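Local coordinates for L-lysine 6-oxidase (Marinomonas mediterranea, PDB 3WEU), which oxidises the side-chain amine of L-lysine with a cysteine tryptophylquinone cofactor, releasing ammonium and the hydrogen peroxide that makes it antibacterial, at the interface of chains A and B. Sequence-based numbering; all coordinates share one arbitrary frame. Chains: chain A/B, L-lysine 6-oxidase.

Contact 1: the interface of chains A and B. Residues chain A 685-686; chain B 561-562.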
ATOM      1  N   LYS A 685     -11.563  -4.143 -17.141  1.00 55.46           N
ATOM      2  CA  LYS A 685     -12.604  -5.153 -17.498  1.00 56.15           C
ATOM      3  C   LYS A 685     -13.988  -4.619 -17.306  1.00 55.48           C
ATOM      4  O   LYS A 685     -14.287  -4.012 -16.284  1.00 50.28           O
ATOM      5  CB  LYS A 685     -12.505  -6.454 -16.716  1.00 60.07           C
ATOM      6  CG  LYS A 685     -13.557  -7.523 -17.102  1.00 57.28           C
ATOM      7  CD  LYS A 685     -13.370  -8.095 -18.515  1.00 59.06           C
ATOM      8  CE  LYS A 685     -14.067  -9.455 -18.663  1.00 59.36           C
ATOM      9  NZ  LYS A 685     -13.124 -10.572 -18.419  1.00 60.59           N
ATOM     10  N   GLU A 686     -14.842  -4.902 -18.268  1.00 54.38           N
ATOM     11  CA  GLU A 686     -16.035  -4.122 -18.451  1.00 63.31           C
ATOM     12  C   GLU A 686     -17.086  -4.925 -19.147  1.00 65.41           C
ATOM     13  O   GLU A 686     -16.729  -5.736 -19.985  1.00 65.99           O
ATOM     14  CB  GLU A 686     -15.634  -2.938 -19.321  1.00 68.08           C
ATOM     15  CG  GLU A 686     -15.297  -1.713 -18.498  1.00 69.91           C
ATOM     16  CD  GLU A 686     -16.469  -0.778 -18.419  1.00 68.64           C
ATOM     17  OE1 GLU A 686     -17.121  -0.607 -19.487  1.00 62.58           O
ATOM     18  OE2 GLU A 686     -16.732  -0.248 -17.311  1.00 67.03           O
TER
ATOM     19  N   SER B 561     -15.606  -9.193 -25.518  1.00 28.03           N
ATOM     20  CA  SER B 561     -15.061  -8.864 -24.188  1.00 32.74           C
ATOM     21  C   SER B 561     -14.553  -7.412 -24.333  1.00 35.47           C
ATOM     22  O   SER B 561     -14.225  -6.992 -25.463  1.00 29.51           O
ATOM     23  CB  SER B 561     -13.864  -9.788 -23.882  1.00 37.79           C
ATOM     24  OG  SER B 561     -13.754 -10.047 -22.513  1.00 48.56           O
ATOM     25  N   ALA B 562     -14.502  -6.664 -23.235  1.00 34.12           N
ATOM     26  CA  ALA B 562     -13.896  -5.328 -23.272  1.00 34.14           C
ATOM     27  C   ALA B 562     -13.195  -5.018 -21.981  1.00 34.50           C
ATOM     28  O   ALA B 562     -13.524  -5.548 -20.883  1.00 29.45           O
ATOM     29  CB  ALA B 562     -14.922  -4.256 -23.561  1.00 32.43           C
TER
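A:Glu686 lies antiparallel to B:Ala562, pairing the C-terminal tail of chain A with strand 557-567 of chain B as a short intersubunit beta bridge. The main-chain N of A:Glu686 donates to the carbonyl O of B:Ala562 at 3.0 Å, but the bond is weak, bent to 125° at the hydrogen. The return pair has drifted apart: the O of A:Glu686 and the N of B:Ala562 are 4.0 Å from each other. The two backbones are therefore drawn together on one side of the bridge and splayed on the other.

Carbon contacts gather round the same carbonyl. The CD methylene of A:Lys685 comes within 3.5 Å of the O of B:Ala562, and the CB of A:Glu686 lies 3.7 Å from that oxygen. It thus has a backbone N-H and aliphatic carbons from two successive residues of the tail around it. In A:Lys685, CG is anti to the backbone N (chi1 -179°), and the bend at chi2 (68°) sends CD and CE across the B:Ala562 carbonyl towards the B:Ser561 hydroxyl, crosswise to the tail.

Polar side-chain contact is loose. Beyond CD, the lysine passes the hydroxyl of B:Ser561, with CE 3.9 Å from OG. Its amine NZ is 4.2 Å from that OG, too far for a hydrogen bond, so the two tips are neighbours and no more. The carboxylate of A:Glu686 swings away from B:Ala562 and plays no part in gripping it; the residue contributes its backbone and CB.

Because the pairing is mostly main chain, it probably depends little on the side chains of either partner. With some 99 Å² of protein surface hidden here, this is a modest patch. It probably tethers the C-terminal tail of one subunit to the long strand of the other, adding to the two-fold contact within an enzyme that is a homotetramer.

Contact 2: the interface of chains A and B. Residues chain A 562-564; chain B 682, 684-685.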
ATOM      1  N   ALA A 562      25.778 -11.813   0.377  1.00 29.41           N
ATOM      2  CA  ALA A 562      24.849 -12.549   1.250  1.00 30.93           C
ATOM      3  C   ALA A 562      23.509 -11.869   1.262  1.00 33.43           C
ATOM      4  O   ALA A 562      23.388 -10.627   1.016  1.00 31.41           O
ATOM      5  CB  ALA A 562      25.377 -12.698   2.658  1.00 30.26           C
ATOM      6  N   THR A 563      22.478 -12.703   1.432  1.00 30.29           N
ATOM      7  CA  THR A 563      21.148 -12.189   1.635  1.00 29.09           C
ATOM      8  C   THR A 563      20.649 -12.798   2.960  1.00 28.71           C
ATOM      9  O   THR A 563      21.065 -13.920   3.328  1.00 30.45           O
ATOM     10  CB  THR A 563      20.192 -12.503   0.488  1.00 32.67           C
ATOM     11  OG1 THR A 563      19.971 -13.892   0.462  1.00 32.49           O
ATOM     12  CG2 THR A 563      20.744 -12.043  -0.903  1.00 32.12           C
ATOM     13  N   LYS A 564      19.849 -12.016   3.659  1.00 24.81           N
ATOM     14  CA  LYS A 564      19.260 -12.397   4.942  1.00 29.70           C
ATOM     15  C   LYS A 564      17.802 -12.106   4.883  1.00 29.25           C
ATOM     16  O   LYS A 564      17.374 -10.965   4.812  1.00 27.20           O
ATOM     17  CB  LYS A 564      19.913 -11.712   6.111  1.00 32.96           C
ATOM     18  CG  LYS A 564      19.612 -12.443   7.442  1.00 38.38           C
ATOM     19  CD  LYS A 564      20.199 -11.798   8.699  1.00 41.58           C
ATOM     20  CE  LYS A 564      19.845 -10.322   8.729  1.00 48.28           C
ATOM     21  NZ  LYS A 564      19.594  -9.741  10.072  1.00 56.92           N
TER
ATOM     22  N   ASN B 682      18.051  -5.054  -3.716  1.00 20.07           N
ATOM     23  CA  ASN B 682      17.354  -6.149  -3.040  1.00 25.52           C
ATOM     24  C   ASN B 682      16.880  -5.822  -1.617  1.00 29.82           C
ATOM     25  O   ASN B 682      15.690  -6.002  -1.272  1.00 51.37           O
ATOM     26  CB  ASN B 682      18.170  -7.410  -3.101  1.00 25.94           C
ATOM     27  CG  ASN B 682      17.542  -8.543  -2.230  1.00 30.78           C
ATOM     28  OD1 ASN B 682      16.722  -8.314  -1.340  1.00 31.34           O
ATOM     29  ND2 ASN B 682      18.000  -9.725  -2.460  1.00 37.10           N
ATOM     30  N   ASN B 684      17.395  -7.306   1.228  1.00 33.62           N
ATOM     31  CA  ASN B 684      17.849  -8.466   2.001  1.00 37.04           C
ATOM     32  C   ASN B 684      19.265  -8.707   1.756  1.00 37.74           C
ATOM     33  O   ASN B 684      19.825  -9.584   2.403  1.00 29.20           O
ATOM     34  CB  ASN B 684      17.011  -9.693   1.707  1.00 36.24           C
ATOM     35  CG  ASN B 684      15.620  -9.519   2.248  1.00 37.67           C
ATOM     36  OD1 ASN B 684      14.652  -9.992   1.711  1.00 44.09           O
ATOM     37  ND2 ASN B 684      15.531  -8.799   3.312  1.00 36.41           N
ATOM     38  N   LYS B 685      19.892  -7.898   0.875  1.00 34.09           N
ATOM     39  CA  LYS B 685      21.342  -7.789   0.963  1.00 43.12           C
ATOM     40  C   LYS B 685      21.850  -7.430   2.382  1.00 43.32           C
ATOM     41  O   LYS B 685      22.969  -7.835   2.768  1.00 54.30           O
ATOM     42  CB  LYS B 685      21.878  -6.747   0.013  1.00 45.68           C
ATOM     43  CG  LYS B 685      23.321  -7.003  -0.300  1.00 50.23           C
ATOM     44  CD  LYS B 685      23.499  -7.840  -1.569  1.00 51.28           C
ATOM     45  CE  LYS B 685      24.519  -7.194  -2.521  1.00 48.79           C
ATOM     46  NZ  LYS B 685      23.827  -6.672  -3.730  1.00 50.95           N
TER
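B:Asn684 and A:Lys564 meet through backbone and side chain together. The main-chain N of A:Lys564 donates to the carbonyl O of B:Asn684 in a short, fairly straight bond of 2.7 Å, 160° at the hydrogen, with the donor tilted slightly from the carbonyl plane. The backbone position also sets CB of B:Asn684 3.4 Å from A:Lys564's own carbonyl O. With CG beside the backbone N and anti to the carbonyl carbon (chi1 -69°), the amide is laid against that oxygen, which sits over its face near CG and ND2. ND2 is therefore 3.2 Å from the O of A:Lys564 without pointing an N-H at it, and the approach does not count as a hydrogen bond.

A:Thr563 and B:Asn682 cross at about a right angle, methyl CG2 meeting amide ND2 at 3.9 Å. The other end of that amide works within its own chain. OD1 of B:Asn682 accepts the backbone N of B:Asn684 at 2.8 Å, the N-H arriving from well above the carbonyl plane. This brace closes the turn just ahead of the bonded carbonyl and should steady it for A:Lys564.

CG and CD of B:Lys685 pass the carbonyl O of A:Ala562, CD at 3.8 Å, before the chain bends away. The backbone O of B:Lys685 is modelled 3.3 Å from the O of A:Ala562, but its placement is doubtful, since this is the last residue modelled in chain B.

Within the fold, the A residues follow one another in the long strand 557-567, while the B residues belong to the C-terminal tail that follows strand 675-680, laid against the strand of the other subunit.

The centres of the C-alpha atoms of contact 1 and contact 2 are about 41 Å apart, yet both match the C-terminal tail of one subunit with strand 557-567 of the other, chains exchanged. Ala562 and Lys685 appear in both. The pairs 686/562 and 684/564 fit one antiparallel register, although the tail takes a different course at Lys685 in the two copies. The copies also differ in how far the tail is modelled, so the pairing through Glu686 seen in contact 1 cannot be followed in contact 2. Together they give a reciprocal tail-on-strand exchange, probably part of how the tetramer's subunits pair.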